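Local coordinates for protein beta-glucoside phosphorylase BglX (Unidentified, PDB 5VQE) that probably transfers glucose from beta-glucosides to phosphate as a family 3 glycoside phosphorylase, working through a covalent glucosyl-enzyme intermediate, at residues G283-Y295 against S308-L320. Residues are numbered along the deposited sequence; the frame is centred on the assembly and turned at random.
Sequences GLICTDATQMVGY and SIQNGADMLTFTL. With G2F (2-deoxy-2-fluoro-alpha-D-glucopyranose), chain B.
Thr287 and Ala313 meet methyl to methyl, CG2 to CB at 3.8 Å, and CD2 of Leu316 closes in beside the same CG2. Across the strand from this cluster, Cys286 CB lies against Met315 CB, and the bend at the end of the Met315 chain puts CE beside Leu284 CD1. The backbones pair in the parallel sense: Thr287 N gives a nearly straight bond to Met315 O (2.9 Å, 158° at the hydrogen), while Ile285 O receives Asp314 N and, weakly, Met315 N.

Thr287 continues the pairing through its side chain. With chi1 at 71°, OG1 sits between its own backbone N and carbonyl carbon, where it accepts Thr317 N at 3.1 Å and donates to Asp288 O from above that carbonyl plane. Thr317 OG1 in turn donates to Thr287 O at 2.5 Å. A valine in place of Thr287 would probably leave Thr317 N and Asp288 O without this shared hydroxyl partner, slackening the hold on the backbone at Asp288.

At one polar edge Asp314 OD2 takes Ile285 N at 2.9 Å on its anti side, tilted out of the carboxylate plane, and salt bridges to Arg276 and Arg342 add to the grip on the carboxylate. At the other, Thr290 OG1 donates to Phe318 O (2.7 Å) and Tyr295 OH to Ser308 OG, which lies in the ring plane.

The C-terminal strand ends open onto the sugar: Phe318 CD2 packs on Ala289 CB at 3.4 Å, its CE2 comes within 3.8 Å of C6 of the ligand, and Asp288 OD1 is bonded covalently to C1. Adjacent parallel strands joined through helix 301-310, with the nucleophile at the strand's C-terminal end, are as in the TIM-barrel active site of glycoside hydrolase family 3.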
loop_
_atom_site.group_PDB
_atom_site.type_symbol
_atom_site.label_atom_id
_atom_site.label_comp_id
_atom_site.label_asym_id
_atom_site.label_seq_id
_atom_site.Cartn_x
_atom_site.Cartn_y
_atom_site.Cartn_z
ATOM N N GLY A 283 -13.618 13.557 -8.551
ATOM C CA GLY A 283 -12.350 13.910 -7.944
ATOM C C GLY A 283 -11.179 13.799 -8.905
ATOM O O GLY A 283 -11.334 13.662 -10.118
ATOM N N LEU A 284 -9.980 13.846 -8.331
ATOM C CA LEU A 284 -8.738 13.839 -9.095
ATOM C C LEU A 284 -8.328 12.413 -9.447
ATOM O O LEU A 284 -8.300 11.532 -8.580
ATOM C CB LEU A 284 -7.634 14.519 -8.282
ATOM C CG LEU A 284 -6.323 14.957 -8.957
ATOM C CD1 LEU A 284 -5.491 15.751 -7.987
ATOM C CD2 LEU A 284 -5.473 13.784 -9.416
ATOM N N ILE A 285 -7.973 12.192 -10.709
ATOM C CA ILE A 285 -7.452 10.907 -11.171
ATOM C C ILE A 285 -5.957 11.062 -11.420
ATOM O O ILE A 285 -5.537 11.927 -12.198
ATOM C CB ILE A 285 -8.161 10.426 -12.447
ATOM C CG1 ILE A 285 -9.647 10.184 -12.200
ATOM C CG2 ILE A 285 -7.510 9.147 -12.962
ATOM C CD1 ILE A 285 -10.439 9.905 -13.462
ATOM N N CYS A 286 -5.152 10.227 -10.777
ATOM C CA CYS A 286 -3.724 10.175 -11.060
ATOM C C CYS A 286 -3.361 8.774 -11.525
ATOM O O CYS A 286 -4.054 7.799 -11.216
ATOM C CB CYS A 286 -2.878 10.573 -9.845
ATOM S SG CYS A 286 -2.985 9.456 -8.428
ATOM N N THR A 287 -2.287 8.681 -12.300
ATOM C CA THR A 287 -1.811 7.372 -12.710
ATOM C C THR A 287 -0.983 6.748 -11.595
ATOM O O THR A 287 -0.496 7.425 -10.685
ATOM C CB THR A 287 -0.974 7.445 -13.991
ATOM O OG1 THR A 287 0.292 8.059 -13.730
ATOM C CG2 THR A 287 -1.685 8.250 -15.081
ATOM N N ASP A 288 -0.867 5.428 -11.651
ATOM C CA ASP A 288 0.196 4.770 -10.920
ATOM C C ASP A 288 1.524 5.115 -11.587
ATOM O O ASP A 288 1.561 5.607 -12.719
ATOM C CB ASP A 288 -0.036 3.263 -10.888
ATOM C CG ASP A 288 0.869 2.554 -9.906
ATOM O OD1 ASP A 288 1.281 3.185 -8.889
ATOM O OD2 ASP A 288 1.139 1.374 -10.178
ATOM N N ALA A 289 2.616 4.870 -10.862
ATOM C CA ALA A 289 3.951 5.273 -11.304
ATOM C C ALA A 289 4.219 4.862 -12.749
ATOM O O ALA A 289 4.087 3.686 -13.108
ATOM C CB ALA A 289 5.002 4.657 -10.374
ATOM N N THR A 290 4.622 5.834 -13.576
ATOM C CA THR A 290 4.690 5.633 -15.023
ATOM C C THR A 290 5.962 4.938 -15.491
ATOM O O THR A 290 6.072 4.644 -16.686
ATOM C CB THR A 290 4.577 6.963 -15.770
ATOM O OG1 THR A 290 5.790 7.707 -15.611
ATOM C CG2 THR A 290 3.383 7.790 -15.272
ATOM N N GLN A 291 6.925 4.665 -14.616
ATOM C CA GLN A 291 8.112 3.947 -15.053
ATOM C C GLN A 291 7.942 2.444 -14.935
ATOM O O GLN A 291 8.855 1.690 -15.283
ATOM C CB GLN A 291 9.347 4.409 -14.269
ATOM C CG GLN A 291 9.604 3.718 -12.942
ATOM C CD GLN A 291 8.597 4.080 -11.874
ATOM O OE1 GLN A 291 7.947 5.129 -11.947
ATOM N NE2 GLN A 291 8.462 3.215 -10.865
ATOM N N MET A 292 6.788 1.990 -14.482
ATOM C CA MET A 292 6.593 0.572 -14.296
ATOM C C MET A 292 6.254 -0.108 -15.610
ATOM O O MET A 292 5.692 0.497 -16.529
ATOM C CB MET A 292 5.517 0.348 -13.260
ATOM C CG MET A 292 6.053 0.778 -11.931
ATOM S SD MET A 292 5.068 0.188 -10.615
ATOM C CE MET A 292 3.636 1.111 -10.967
ATOM N N VAL A 293 6.623 -1.384 -15.688
ATOM C CA VAL A 293 6.546 -2.121 -16.941
ATOM C C VAL A 293 5.123 -2.122 -17.480
ATOM O O VAL A 293 4.904 -1.991 -18.690
ATOM C CB VAL A 293 7.078 -3.551 -16.737
ATOM C CG1 VAL A 293 7.006 -4.333 -18.032
ATOM C CG2 VAL A 293 8.511 -3.516 -16.197
ATOM N N GLY A 294 4.133 -2.276 -16.597
ATOM C CA GLY A 294 2.748 -2.278 -17.035
ATOM C C GLY A 294 2.374 -1.050 -17.836
ATOM O O GLY A 294 1.559 -1.129 -18.761
ATOM N N TYR A 295 2.969 0.099 -17.507
ATOM C CA TYR A 295 2.756 1.306 -18.295
ATOM C C TYR A 295 3.644 1.317 -19.529
ATOM O O TYR A 295 3.153 1.466 -20.653
ATOM C CB TYR A 295 3.027 2.546 -17.443
ATOM C CG TYR A 295 2.588 3.843 -18.080
ATOM C CD1 TYR A 295 3.500 4.669 -18.723
ATOM C CD2 TYR A 295 1.253 4.230 -18.057
ATOM C CE1 TYR A 295 3.101 5.862 -19.317
ATOM C CE2 TYR A 295 0.838 5.415 -18.643
ATOM C CZ TYR A 295 1.769 6.233 -19.269
ATOM O OH TYR A 295 1.357 7.415 -19.849
ATOM N N SER A 308 -2.505 9.477 -21.698
ATOM C CA SER A 308 -3.094 9.255 -20.378
ATOM C C SER A 308 -3.945 10.446 -19.972
ATOM O O SER A 308 -5.083 10.286 -19.517
ATOM C CB SER A 308 -2.015 8.997 -19.324
ATOM O OG SER A 308 -1.377 7.755 -19.526
ATOM N N ILE A 309 -3.412 11.656 -20.150
ATOM C CA ILE A 309 -4.149 12.854 -19.763
ATOM C C ILE A 309 -5.381 13.026 -20.639
ATOM O O ILE A 309 -6.483 13.288 -20.142
ATOM C CB ILE A 309 -3.242 14.095 -19.828
ATOM C CG1 ILE A 309 -1.987 13.906 -18.962
ATOM C CG2 ILE A 309 -4.003 15.322 -19.379
ATOM C CD1 ILE A 309 -2.269 13.600 -17.493
ATOM N N GLN A 310 -5.211 12.899 -21.958
ATOM C CA GLN A 310 -6.342 13.044 -22.867
ATOM C C GLN A 310 -7.454 12.061 -22.524
ATOM O O GLN A 310 -8.641 12.395 -22.633
ATOM C CB GLN A 310 -5.889 12.849 -24.312
ATOM C CG GLN A 310 -6.987 13.120 -25.351
ATOM C CD GLN A 310 -7.499 14.539 -25.313
ATOM O OE1 GLN A 310 -6.772 15.473 -24.962
ATOM N NE2 GLN A 310 -8.760 14.713 -25.676
ATOM N N ASN A 311 -7.097 10.847 -22.109
ATOM C CA ASN A 311 -8.090 9.808 -21.886
ATOM C C ASN A 311 -8.668 9.820 -20.477
ATOM O O ASN A 311 -9.488 8.951 -20.155
ATOM C CB ASN A 311 -7.488 8.435 -22.208
ATOM C CG ASN A 311 -7.311 8.219 -23.704
ATOM O OD1 ASN A 311 -7.614 9.101 -24.502
ATOM N ND2 ASN A 311 -6.812 7.050 -24.088
ATOM N N GLY A 312 -8.283 10.777 -19.635
ATOM C CA GLY A 312 -9.007 10.991 -18.396
ATOM C C GLY A 312 -8.180 11.146 -17.137
ATOM O O GLY A 312 -8.721 11.512 -16.089
ATOM N N ALA A 313 -6.882 10.875 -17.209
ATOM C CA ALA A 313 -6.012 11.103 -16.063
ATOM C C ALA A 313 -5.741 12.592 -15.904
ATOM O O ALA A 313 -5.545 13.309 -16.887
ATOM C CB ALA A 313 -4.699 10.345 -16.232
ATOM N N ASP A 314 -5.748 13.060 -14.658
ATOM C CA ASP A 314 -5.414 14.450 -14.376
ATOM C C ASP A 314 -3.938 14.646 -14.084
ATOM O O ASP A 314 -3.410 15.747 -14.308
ATOM C CB ASP A 314 -6.232 14.963 -13.186
ATOM C CG ASP A 314 -7.725 14.887 -13.430
ATOM O OD1 ASP A 314 -8.170 15.299 -14.527
ATOM O OD2 ASP A 314 -8.450 14.405 -12.531
ATOM N N MET A 315 -3.259 13.608 -13.602
ATOM C CA MET A 315 -1.870 13.724 -13.185
ATOM C C MET A 315 -1.091 12.460 -13.515
ATOM O O MET A 315 -1.584 11.338 -13.335
ATOM C CB MET A 315 -1.817 14.029 -11.684
ATOM C CG MET A 315 -0.452 14.016 -11.061
ATOM S SD MET A 315 -0.421 14.763 -9.409
ATOM C CE MET A 315 -1.678 15.989 -9.484
ATOM N N LEU A 316 0.135 12.664 -14.006
ATOM C CA LEU A 316 1.086 11.592 -14.253
ATOM C C LEU A 316 1.986 11.453 -13.041
ATOM O O LEU A 316 2.591 12.437 -12.595
ATOM C CB LEU A 316 1.936 11.884 -15.492
ATOM C CG LEU A 316 1.192 11.930 -16.827
ATOM C CD1 LEU A 316 1.953 12.764 -17.846
ATOM C CD2 LEU A 316 0.990 10.534 -17.361
ATOM N N THR A 317 2.084 10.241 -12.514
ATOM C CA THR A 317 2.858 9.987 -11.300
ATOM C C THR A 317 4.253 9.512 -11.701
ATOM O O THR A 317 4.446 8.361 -12.101
ATOM C CB THR A 317 2.134 8.984 -10.413
ATOM O OG1 THR A 317 0.835 9.509 -10.112
ATOM C CG2 THR A 317 2.895 8.747 -9.112
ATOM N N PHE A 318 5.213 10.430 -11.623
ATOM C CA PHE A 318 6.639 10.165 -11.783
ATOM C C PHE A 318 7.046 10.188 -13.245
ATOM O O PHE A 318 6.235 9.908 -14.135
ATOM C CB PHE A 318 7.066 8.822 -11.178
ATOM C CG PHE A 318 6.694 8.653 -9.739
ATOM C CD1 PHE A 318 6.345 9.748 -8.961
ATOM C CD2 PHE A 318 6.699 7.392 -9.159
ATOM C CE1 PHE A 318 5.998 9.582 -7.626
ATOM C CE2 PHE A 318 6.351 7.223 -7.826
ATOM C CZ PHE A 318 6.011 8.317 -7.060
ATOM N N THR A 319 8.311 10.526 -13.482
ATOM C CA THR A 319 8.898 10.553 -14.808
ATOM C C THR A 319 10.005 9.511 -14.883
ATOM O O THR A 319 10.474 8.998 -13.866
ATOM C CB THR A 319 9.474 11.935 -15.141
ATOM O OG1 THR A 319 10.413 12.318 -14.127
ATOM C CG2 THR A 319 8.369 12.979 -15.231
ATOM N N LEU A 320 10.419 9.211 -16.109
ATOM C CA LEU A 320 11.530 8.299 -16.358
ATOM C C LEU A 320 12.778 9.132 -16.637
ATOM O O LEU A 320 13.586 9.374 -15.734
ATOM C CB LEU A 320 11.178 7.365 -17.524
ATOM C CG LEU A 320 12.158 6.273 -17.942
ATOM C CD1 LEU A 320 12.449 5.354 -16.773
ATOM C CD2 LEU A 320 11.579 5.500 -19.123
HETATM C C1 G2F B . 2.323 2.613 -8.146
HETATM C C2 G2F B . 1.776 1.623 -7.067
HETATM C C3 G2F B . 0.930 2.443 -6.049
HETATM C C4 G2F B . 1.814 3.596 -5.482
HETATM C C5 G2F B . 2.308 4.469 -6.685
HETATM C C6 G2F B . 3.274 5.617 -6.186
HETATM O O3 G2F B . 0.641 1.603 -4.963
HETATM O O4 G2F B . 0.984 4.414 -4.700
HETATM O O5 G2F B . 3.071 3.645 -7.550
HETATM O O6 G2F B . 4.280 5.039 -5.403
HETATM F F2 G2F B . 0.984 0.696 -7.649
#